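Local coordinates for protein mitochondrial enolase superfamily member 1 (Homo sapiens, PDB 4A35) that catalyses the magnesium-dependent dehydration of L-fuconate to 2-keto-3-deoxy-L-fuconate, a step in the breakdown of L-fucose, at residues 181-186 with 372-377; 229-234 with 262-267; 283-288 with 311-316. All coordinates share one frame; numbering follows the deposited sequence. Where two conformers were deposited one is given.

Contact 1 of 3, residues 181-186 with 372-377; sequences KQMLAQ and FDYISV. With EDO (1,2-ethanediol), chain G.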
loop_
_atom_site.group_PDB
_atom_site.type_symbol
_atom_site.label_atom_id
_atom_site.label_comp_id
_atom_site.label_asym_id
_atom_site.label_seq_id
_atom_site.Cartn_x
_atom_site.Cartn_y
_atom_site.Cartn_z
ATOM N N LYS A 181 -3.313 -12.729 -36.362
ATOM C CA LYS A 181 -4.259 -12.505 -37.461
ATOM C C LYS A 181 -5.667 -12.335 -36.944
ATOM O O LYS A 181 -6.358 -11.411 -37.383
ATOM C CB LYS A 181 -4.240 -13.653 -38.497
ATOM C CG LYS A 181 -3.447 -13.345 -39.752
ATOM C CD LYS A 181 -2.229 -14.245 -39.879
ATOM C CE LYS A 181 -1.612 -14.222 -41.256
ATOM N NZ LYS A 181 -0.378 -15.050 -41.308
ATOM N N GLN A 182 -6.073 -13.169 -35.967
ATOM C CA GLN A 182 -7.426 -13.139 -35.362
ATOM C C GLN A 182 -7.701 -11.771 -34.684
ATOM O O GLN A 182 -8.770 -11.158 -34.869
ATOM C CB GLN A 182 -7.546 -14.278 -34.336
ATOM C CG GLN A 182 -8.811 -14.230 -33.482
ATOM C CD GLN A 182 -10.081 -14.322 -34.309
ATOM O OE1 GLN A 182 -10.157 -15.048 -35.307
ATOM N NE2 GLN A 182 -11.114 -13.609 -33.879
ATOM N N MET A 183 -6.703 -11.288 -33.936
ATOM C CA MET A 183 -6.753 -10.008 -33.248
ATOM C C MET A 183 -6.907 -8.863 -34.257
ATOM O O MET A 183 -7.780 -8.018 -34.074
ATOM C CB MET A 183 -5.504 -9.805 -32.361
ATOM C CG MET A 183 -5.578 -10.626 -31.102
ATOM S SD MET A 183 -6.952 -10.209 -29.906
ATOM C CE MET A 183 -8.214 -11.415 -30.362
ATOM N N LEU A 184 -6.118 -8.884 -35.352
ATOM C CA LEU A 184 -6.176 -7.810 -36.335
ATOM C C LEU A 184 -7.499 -7.827 -37.087
ATOM O O LEU A 184 -7.995 -6.775 -37.466
ATOM C CB LEU A 184 -4.985 -7.912 -37.323
ATOM C CG LEU A 184 -3.590 -7.672 -36.689
ATOM C CD1 LEU A 184 -2.462 -8.129 -37.655
ATOM C CD2 LEU A 184 -3.422 -6.188 -36.188
ATOM N N ALA A 185 -8.087 -9.022 -37.265
ATOM C CA ALA A 185 -9.313 -9.125 -38.037
ATOM C C ALA A 185 -10.571 -8.788 -37.222
ATOM O O ALA A 185 -11.470 -8.172 -37.785
ATOM C CB ALA A 185 -9.424 -10.512 -38.645
ATOM N N GLN A 186 -10.641 -9.175 -35.923
ATOM C CA GLN A 186 -11.859 -9.066 -35.137
ATOM C C GLN A 186 -11.724 -8.331 -33.803
ATOM O O GLN A 186 -12.749 -8.020 -33.207
ATOM C CB GLN A 186 -12.425 -10.501 -34.862
ATOM C CG GLN A 186 -12.691 -11.302 -36.175
ATOM C CD GLN A 186 -13.749 -10.718 -37.104
ATOM O OE1 GLN A 186 -14.608 -9.934 -36.694
ATOM N NE2 GLN A 186 -13.702 -11.081 -38.375
ATOM N N PHE A 372 -1.523 -8.848 -26.124
ATOM C CA PHE A 372 -0.290 -9.626 -25.932
ATOM C C PHE A 372 -0.611 -10.948 -25.186
ATOM O O PHE A 372 -0.156 -12.010 -25.628
ATOM C CB PHE A 372 0.818 -8.824 -25.220
ATOM C CG PHE A 372 1.919 -9.730 -24.668
ATOM C CD1 PHE A 372 2.846 -10.328 -25.522
ATOM C CD2 PHE A 372 1.980 -10.035 -23.301
ATOM C CE1 PHE A 372 3.849 -11.179 -25.015
ATOM C CE2 PHE A 372 2.942 -10.937 -22.809
ATOM C CZ PHE A 372 3.882 -11.489 -23.674
ATOM N N ASP A 373 -1.443 -10.879 -24.128
ATOM C CA ASP A 373 -1.828 -12.066 -23.367
ATOM C C ASP A 373 -2.425 -13.136 -24.333
ATOM O O ASP A 373 -2.017 -14.311 -24.299
ATOM C CB ASP A 373 -2.836 -11.721 -22.257
ATOM C CG ASP A 373 -3.246 -12.969 -21.525
ATOM O OD1 ASP A 373 -2.378 -13.573 -20.871
ATOM O OD2 ASP A 373 -4.415 -13.412 -21.701
ATOM N N TYR A 374 -3.430 -12.735 -25.134
ATOM C CA TYR A 374 -4.056 -13.664 -26.081
ATOM C C TYR A 374 -3.068 -14.269 -27.078
ATOM O O TYR A 374 -3.067 -15.491 -27.300
ATOM C CB TYR A 374 -5.197 -12.983 -26.882
ATOM C CG TYR A 374 -5.829 -13.922 -27.902
ATOM C CD1 TYR A 374 -6.578 -15.022 -27.496
ATOM C CD2 TYR A 374 -5.632 -13.733 -29.271
ATOM C CE1 TYR A 374 -7.129 -15.903 -28.425
ATOM C CE2 TYR A 374 -6.186 -14.609 -30.212
ATOM C CZ TYR A 374 -6.937 -15.683 -29.787
ATOM O OH TYR A 374 -7.460 -16.546 -30.722
ATOM N N ILE A 375 -2.272 -13.412 -27.738
ATOM C CA ILE A 375 -1.353 -13.880 -28.775
ATOM C C ILE A 375 -0.219 -14.769 -28.182
ATOM O O ILE A 375 0.112 -15.792 -28.772
ATOM C CB ILE A 375 -0.768 -12.700 -29.582
ATOM C CG1 ILE A 375 -1.886 -11.962 -30.375
ATOM C CG2 ILE A 375 0.376 -13.181 -30.508
ATOM C CD1 ILE A 375 -1.440 -10.565 -30.919
ATOM N N SER A 376 0.371 -14.347 -27.045
ATOM C CA SER A 376 1.599 -14.993 -26.570
ATOM C C SER A 376 1.536 -15.718 -25.233
ATOM O O SER A 376 2.535 -16.384 -24.890
ATOM C CB SER A 376 2.710 -13.938 -26.487
ATOM O OG SER A 376 3.005 -13.371 -27.757
ATOM N N VAL A 377 0.480 -15.540 -24.424
ATOM C CA VAL A 377 0.524 -16.138 -23.065
ATOM C C VAL A 377 -0.615 -17.132 -22.834
ATOM O O VAL A 377 -0.328 -18.318 -22.700
ATOM C CB VAL A 377 0.584 -15.049 -21.929
ATOM C CG1 VAL A 377 0.609 -15.691 -20.526
ATOM C CG2 VAL A 377 1.798 -14.137 -22.109
HETATM C C1 EDO G . -9.572 -19.369 -29.403
HETATM O O1 EDO G . -8.316 -18.731 -29.524
HETATM C C2 EDO G . -10.555 -18.548 -28.560
HETATM O O2 EDO G . -10.367 -18.880 -27.202
#
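M183 of segment 181-186 folds against the ring of Y374 in segment 372-377, and this pair makes the tight part of the contact. The CG of M183 lies 3.6 Å from CD2 of Y374, and the thioether, bent at chi2 and chi3, curls back so that M183 CE also sits 3.6 Å from Y374 CD2. The sulfur is 4.8 Å from the ring centroid and 50° off the ring normal, an oblique Met-aromatic contact. I375 meets the same M183 methylene, its CG1 4.0 Å from M183 CG, the two chains running past each other in opposite directions. Y374 reaches across because its CG stands anti to the backbone N (chi1 178°), which carries the ring toward helix 176-186.

M183 and I375 are buried; the looser side, at the phenol end, is partly open to solvent at Q182 and Y374. Q182 offers only its CG, 3.8 Å from Y374 OH, its amide turned steeply to the ring. O1 of a 1,2-ethanediol, probably from the crystallisation liquor, sits at the ring edge near its plane, 2.6 Å from Y374 OH in a hydrogen bond. An alanine in place of Y374 is likely to open a gap beside M183 and leave its thioether freer to turn.

The short axes run 10.5 Å apart and nearly antiparallel, at 154°. M183 and Y374 both touch Y188 of strand 188-192, which with D373 and S380 makes a magnesium site distinct from the catalytic one at D251, E277 and E306. I375 packs on W136 and V140 of helix 135-141, and F372 and V377 face helix 335-348.

Contact 2 of 3, residues 229-234 with 262-267; sequences QDDMRR and VEWMSK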
loop_
_atom_site.group_PDB
_atom_site.type_symbol
_atom_site.label_atom_id
_atom_site.label_comp_id
_atom_site.label_asym_id
_atom_site.label_seq_id
_atom_site.Cartn_x
_atom_site.Cartn_y
_atom_site.Cartn_z
ATOM N N GLN A 229 -31.998 -2.051 -2.167
ATOM C CA GLN A 229 -33.227 -1.781 -2.949
ATOM C C GLN A 229 -32.879 -1.066 -4.267
ATOM O O GLN A 229 -33.407 -1.445 -5.309
ATOM C CB GLN A 229 -34.254 -0.977 -2.139
ATOM C CG GLN A 229 -34.947 -1.793 -1.009
ATOM C CD GLN A 229 -35.111 -3.289 -1.278
ATOM O OE1 GLN A 229 -34.492 -4.141 -0.606
ATOM N NE2 GLN A 229 -35.923 -3.642 -2.280
ATOM N N ASP A 230 -31.937 -0.087 -4.229
ATOM C CA ASP A 230 -31.474 0.610 -5.445
ATOM C C ASP A 230 -30.788 -0.390 -6.391
ATOM O O ASP A 230 -30.986 -0.304 -7.614
ATOM C CB ASP A 230 -30.544 1.813 -5.132
ATOM C CG ASP A 230 -30.220 2.660 -6.381
ATOM O OD1 ASP A 230 -31.160 3.299 -6.938
ATOM O OD2 ASP A 230 -29.015 2.732 -6.770
ATOM N N ASP A 231 -30.007 -1.361 -5.826
ATOM C CA ASP A 231 -29.348 -2.380 -6.644
ATOM C C ASP A 231 -30.388 -3.261 -7.324
ATOM O O ASP A 231 -30.262 -3.549 -8.503
ATOM C CB ASP A 231 -28.380 -3.237 -5.811
ATOM C CG ASP A 231 -27.159 -2.513 -5.286
ATOM O OD1 ASP A 231 -26.819 -1.425 -5.837
ATOM O OD2 ASP A 231 -26.519 -3.037 -4.333
ATOM N N MET A 232 -31.430 -3.649 -6.603
ATOM C CA MET A 232 -32.482 -4.460 -7.212
ATOM C C MET A 232 -33.231 -3.676 -8.289
ATOM O O MET A 232 -33.407 -4.228 -9.383
ATOM C CB MET A 232 -33.418 -5.010 -6.169
ATOM C CG MET A 232 -32.999 -6.407 -5.784
ATOM S SD MET A 232 -33.852 -6.802 -4.307
ATOM C CE MET A 232 -32.751 -7.900 -3.619
ATOM N N ARG A 233 -33.548 -2.381 -8.040
ATOM C CA ARG A 233 -34.198 -1.503 -9.026
ATOM C C ARG A 233 -33.377 -1.449 -10.348
ATOM O O ARG A 233 -33.940 -1.667 -11.420
ATOM C CB ARG A 233 -34.384 -0.059 -8.463
ATOM C CG ARG A 233 -34.710 1.027 -9.540
ATOM C CD ARG A 233 -34.755 2.436 -8.964
ATOM N NE ARG A 233 -33.431 3.060 -8.836
ATOM C CZ ARG A 233 -32.834 3.814 -9.766
ATOM N NH1 ARG A 233 -33.427 4.032 -10.947
ATOM N NH2 ARG A 233 -31.640 4.355 -9.528
ATOM N N ARG A 234 -32.063 -1.151 -10.263
ATOM C CA ARG A 234 -31.223 -0.987 -11.442
ATOM C C ARG A 234 -30.882 -2.321 -12.138
ATOM O O ARG A 234 -30.807 -2.350 -13.371
ATOM C CB ARG A 234 -29.954 -0.171 -11.124
ATOM C CG ARG A 234 -30.258 1.310 -10.769
ATOM C CD ARG A 234 -28.977 2.101 -10.546
ATOM N NE ARG A 234 -28.370 1.589 -9.335
ATOM C CZ ARG A 234 -27.233 0.907 -9.291
ATOM N NH1 ARG A 234 -26.488 0.767 -10.389
ATOM N NH2 ARG A 234 -26.819 0.373 -8.147
ATOM N N VAL A 262 -21.633 -12.044 1.279
ATOM C CA VAL A 262 -22.366 -13.261 0.951
ATOM C C VAL A 262 -23.856 -13.023 1.046
ATOM O O VAL A 262 -24.607 -13.446 0.168
ATOM C CB VAL A 262 -21.916 -14.459 1.842
ATOM C CG1 VAL A 262 -22.790 -15.705 1.606
ATOM C CG2 VAL A 262 -20.436 -14.766 1.593
ATOM N N GLU A 263 -24.295 -12.316 2.090
ATOM C CA GLU A 263 -25.728 -12.079 2.272
ATOM C C GLU A 263 -26.338 -11.191 1.146
ATOM O O GLU A 263 -27.409 -11.499 0.590
ATOM C CB GLU A 263 -25.961 -11.441 3.660
ATOM C CG GLU A 263 -27.426 -11.121 3.968
ATOM C CD GLU A 263 -28.439 -12.254 3.876
ATOM O OE1 GLU A 263 -28.043 -13.437 3.996
ATOM O OE2 GLU A 263 -29.642 -11.949 3.710
ATOM N N TRP A 264 -25.674 -10.101 0.855
ATOM C CA TRP A 264 -26.095 -9.157 -0.181
ATOM C C TRP A 264 -26.169 -9.862 -1.557
ATOM O O TRP A 264 -27.177 -9.757 -2.272
ATOM C CB TRP A 264 -25.109 -7.984 -0.198
ATOM C CG TRP A 264 -25.645 -6.747 -0.837
ATOM C CD1 TRP A 264 -25.957 -6.574 -2.164
ATOM C CD2 TRP A 264 -25.665 -5.440 -0.248
ATOM N NE1 TRP A 264 -26.222 -5.256 -2.418
ATOM C CE2 TRP A 264 -26.060 -4.532 -1.260
ATOM C CE3 TRP A 264 -25.451 -4.951 1.058
ATOM C CZ2 TRP A 264 -26.200 -3.153 -1.021
ATOM C CZ3 TRP A 264 -25.641 -3.586 1.301
ATOM C CH2 TRP A 264 -25.987 -2.707 0.260
ATOM N N MET A 265 -25.147 -10.667 -1.869
ATOM C CA MET A 265 -25.080 -11.389 -3.150
ATOM C C MET A 265 -26.132 -12.489 -3.250
ATOM O O MET A 265 -26.599 -12.779 -4.367
ATOM C CB MET A 265 -23.678 -11.929 -3.431
ATOM C CG MET A 265 -22.693 -10.823 -3.839
ATOM S SD MET A 265 -23.309 -9.770 -5.203
ATOM C CE MET A 265 -23.637 -11.074 -6.475
ATOM N N SER A 266 -26.548 -13.075 -2.098
ATOM C CA SER A 266 -27.610 -14.091 -2.094
ATOM C C SER A 266 -28.927 -13.465 -2.586
ATOM O O SER A 266 -29.746 -14.149 -3.208
ATOM C CB SER A 266 -27.802 -14.685 -0.698
ATOM O OG SER A 266 -28.536 -13.802 0.131
ATOM N N LYS A 267 -29.114 -12.139 -2.334
ATOM C CA LYS A 267 -30.323 -11.397 -2.724
ATOM C C LYS A 267 -30.252 -10.919 -4.202
ATOM O O LYS A 267 -31.300 -10.722 -4.849
ATOM C CB LYS A 267 -30.527 -10.217 -1.770
ATOM C CG LYS A 267 -30.988 -10.720 -0.401
ATOM C CD LYS A 267 -30.780 -9.693 0.658
ATOM C CE LYS A 267 -31.408 -10.065 1.975
ATOM N NZ LYS A 267 -31.007 -9.107 3.046
#
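W264 of segment 262-267 meets the carboxylate of D231 in segment 229-234, and one helical turn on K267 meets the thioether of M232. Ahead of both, E263 works within its own helix: its OE2 makes a salt bridge of 3.2 Å with K267 NZ, and its O accepts from S266 OG. At W264 the indole NE1 donates to D231 OD2, 2.9 Å away, which lies close to the indole plane and offers its anti lone pair; the bond is bent, at 140°. D231 OD2 also accepts from G225 N, while D231 OD1 forms a salt bridge with R234 NH2, so the group is unlikely to turn. R234 NH2 also bonds the backbone O of K223, probably the proton donor/acceptor, consistent with this network bracing the strand end that carries it; the K223 and D231 side chains are about 7 Å apart. At K267 the methyl end of an extended thioether arrives: M232 CE lies 3.4 Å from K267 O and 3.7 Å from K267 CB.

Helices 228-242 and 258-268 are joined through strand 247-251 of the parallel barrel sheet. L268 lies against D231 and M232, L228 against W264 and K267, and V262 and M265 touch helix 285-295.

Contact 3 of 3, residues 283-288 with 311-316; sequences DDILGH and RVIFKQ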
loop_
_atom_site.group_PDB
_atom_site.type_symbol
_atom_site.label_atom_id
_atom_site.label_comp_id
_atom_site.label_asym_id
_atom_site.label_seq_id
_atom_site.Cartn_x
_atom_site.Cartn_y
_atom_site.Cartn_z
ATOM N N ASP A 283 -7.185 -5.843 -0.229
ATOM C CA ASP A 283 -6.105 -6.560 0.507
ATOM C C ASP A 283 -6.556 -7.905 1.082
ATOM O O ASP A 283 -5.721 -8.673 1.592
ATOM C CB ASP A 283 -5.637 -5.717 1.717
ATOM C CG ASP A 283 -5.025 -4.385 1.361
ATOM O OD1 ASP A 283 -4.167 -4.347 0.449
ATOM O OD2 ASP A 283 -5.354 -3.389 2.035
ATOM N N ASP A 284 -7.877 -8.164 1.101
ATOM C CA ASP A 284 -8.310 -9.346 1.843
ATOM C C ASP A 284 -8.354 -10.564 0.932
ATOM O O ASP A 284 -9.389 -10.899 0.376
ATOM C CB ASP A 284 -9.666 -9.077 2.484
ATOM C CG ASP A 284 -9.965 -9.998 3.664
ATOM O OD1 ASP A 284 -9.196 -11.023 3.865
ATOM O OD2 ASP A 284 -10.930 -9.714 4.378
ATOM N N ILE A 285 -7.225 -11.240 0.832
ATOM C CA ILE A 285 -7.067 -12.469 0.041
ATOM C C ILE A 285 -7.967 -13.546 0.630
ATOM O O ILE A 285 -8.741 -14.171 -0.107
ATOM C CB ILE A 285 -5.581 -12.931 0.031
ATOM C CG1 ILE A 285 -4.681 -11.884 -0.685
ATOM C CG2 ILE A 285 -5.405 -14.336 -0.563
ATOM C CD1 ILE A 285 -3.380 -11.573 0.151
ATOM N N LEU A 286 -7.834 -13.791 1.969
ATOM C CA LEU A 286 -8.610 -14.838 2.631
ATOM C C LEU A 286 -10.108 -14.529 2.543
ATOM O O LEU A 286 -10.915 -15.476 2.377
ATOM C CB LEU A 286 -8.182 -15.037 4.093
ATOM C CG LEU A 286 -6.648 -15.348 4.334
ATOM C CD1 LEU A 286 -6.385 -15.619 5.841
ATOM C CD2 LEU A 286 -6.180 -16.530 3.506
ATOM N N GLY A 287 -10.440 -13.246 2.612
ATOM C CA GLY A 287 -11.826 -12.794 2.490
ATOM C C GLY A 287 -12.447 -13.099 1.140
ATOM O O GLY A 287 -13.587 -13.595 1.055
ATOM N N HIS A 288 -11.693 -12.821 0.062
ATOM C CA HIS A 288 -12.151 -13.117 -1.294
ATOM C C HIS A 288 -12.357 -14.622 -1.464
ATOM O O HIS A 288 -13.407 -15.034 -2.008
ATOM C CB HIS A 288 -11.200 -12.545 -2.359
ATOM C CG HIS A 288 -11.487 -11.105 -2.666
ATOM N ND1 HIS A 288 -11.006 -10.086 -1.864
ATOM C CD2 HIS A 288 -12.225 -10.560 -3.669
ATOM C CE1 HIS A 288 -11.444 -8.952 -2.414
ATOM N NE2 HIS A 288 -12.171 -9.183 -3.495
ATOM N N ARG A 311 2.246 -7.654 -7.278
ATOM C CA ARG A 311 2.208 -9.060 -7.704
ATOM C C ARG A 311 2.136 -10.029 -6.495
ATOM O O ARG A 311 1.748 -11.183 -6.689
ATOM C CB ARG A 311 3.456 -9.381 -8.543
ATOM C CG ARG A 311 4.791 -9.222 -7.769
ATOM C CD ARG A 311 6.024 -9.316 -8.674
ATOM N NE ARG A 311 7.262 -9.191 -7.893
ATOM C CZ ARG A 311 7.723 -8.054 -7.364
ATOM N NH1 ARG A 311 7.103 -6.904 -7.594
ATOM N NH2 ARG A 311 8.789 -8.067 -6.587
ATOM N N VAL A 312 2.562 -9.582 -5.285
ATOM C CA VAL A 312 2.544 -10.461 -4.082
ATOM C C VAL A 312 1.091 -10.722 -3.699
ATOM O O VAL A 312 0.753 -11.828 -3.312
ATOM C CB VAL A 312 3.420 -9.908 -2.909
ATOM C CG1 VAL A 312 3.447 -10.841 -1.672
ATOM C CG2 VAL A 312 4.852 -9.688 -3.407
ATOM N N ILE A 313 0.224 -9.703 -3.811
ATOM C CA ILE A 313 -1.200 -9.854 -3.519
ATOM C C ILE A 313 -1.786 -10.779 -4.578
ATOM O O ILE A 313 -2.518 -11.682 -4.205
ATOM C CB ILE A 313 -1.953 -8.477 -3.451
ATOM C CG1 ILE A 313 -1.305 -7.506 -2.348
ATOM C CG2 ILE A 313 -3.467 -8.728 -3.124
ATOM C CD1 ILE A 313 -1.451 -8.091 -0.842
ATOM N N PHE A 314 -1.522 -10.529 -5.876
ATOM C CA PHE A 314 -2.066 -11.431 -6.910
ATOM C C PHE A 314 -1.589 -12.888 -6.711
ATOM O O PHE A 314 -2.354 -13.831 -6.907
ATOM C CB PHE A 314 -1.702 -10.950 -8.299
ATOM C CG PHE A 314 -2.657 -9.860 -8.778
ATOM C CD1 PHE A 314 -4.025 -10.128 -8.951
ATOM C CD2 PHE A 314 -2.188 -8.597 -9.083
ATOM C CE1 PHE A 314 -4.896 -9.130 -9.437
ATOM C CE2 PHE A 314 -3.050 -7.610 -9.595
ATOM C CZ PHE A 314 -4.397 -7.884 -9.760
ATOM N N LYS A 315 -0.334 -13.071 -6.355
ATOM C CA LYS A 315 0.182 -14.419 -6.126
ATOM C C LYS A 315 -0.652 -15.149 -5.083
ATOM O O LYS A 315 -1.073 -16.275 -5.312
ATOM C CB LYS A 315 1.668 -14.395 -5.707
ATOM C CG LYS A 315 2.174 -15.790 -5.248
ATOM C CD LYS A 315 3.582 -15.706 -4.714
ATOM C CE LYS A 315 3.668 -15.159 -3.267
ATOM N NZ LYS A 315 4.958 -15.585 -2.615
ATOM N N GLN A 316 -0.948 -14.489 -3.980
ATOM C CA GLN A 316 -1.719 -15.123 -2.884
ATOM C C GLN A 316 -3.162 -15.329 -3.277
ATOM O O GLN A 316 -3.727 -16.357 -2.909
ATOM C CB GLN A 316 -1.616 -14.302 -1.598
ATOM C CG GLN A 316 -0.135 -14.308 -1.056
ATOM C CD GLN A 316 -0.100 -13.278 0.049
ATOM O OE1 GLN A 316 -0.328 -13.627 1.197
ATOM N NE2 GLN A 316 0.078 -11.991 -0.313
#
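I285 packs its side chain against I313 and Q316 of helix 311-319. Its CD1 lies 4.1 Å from I313 CD1 and 3.5 Å from Q316 NE2, while I285 CG2 rests 3.5 Å from the backbone O of Q316. With CG1 anti to its carbonyl carbon (chi1 -64°), I285 brings CD1 in across the Q316 side chain at about a right angle, touching CB, CD and the amide. Across the two segments the meeting is one of van der Waals contact, and it is buried.

The hydrogen bonds run within each segment. D284 is the N-cap of helix 285-295: its OD1 accepts from G287 N over 2.8 Å, from well above the carboxylate plane. D284 O takes two donors from opposite faces, H288 N and H288 ND1, the latter 2.9 Å away and in the imidazole plane. On the other helix V312 O likewise accepts from opposite faces, from Q316 N and from Q316 NE2, the latter at 3.1 Å with an angle of 165°.

Charged and polar links tie the contact to the second subunit. The main polar partner of Q316 NE2 is D283 O of that subunit, with V312 O the second, and the two together hold the amide beside I285. K315 pairs with D284 of the second subunit, and D283 forms a salt bridge with its K109, so these residues belong to the dimer interface as well as to the fold.

Helices 285-295 and 311-319 are successive outer helices of the barrel, with strand 301-304 between them in sequence; H288 touches I302 and T304 of that strand, and R311, F314 and K315 lie against helix 335-348.

In the fold
Contacts 2 and 3 follow in series along the chain and both fall inside the long loop closed by contact 1. Contact 2 pairs helices 228-242 and 258-268, and contact 3 helices 285-295 and 311-319, so each joins neighbouring outer helices round the enolase-type barrel domain; helix 285-295 also touches helix 258-268. The centres of contacts 2 and 3 are 25 Å apart and their nearest atoms about 7 Å. The centre of contact 1 is 37 Å from that of contact 2 and 29 Å from that of contact 3. Contact 1 ties helix 362-377, after the other two, back to helix 176-186, before them. Contact 3 alone of the three meets the second subunit, linking barrel packing to the dimer.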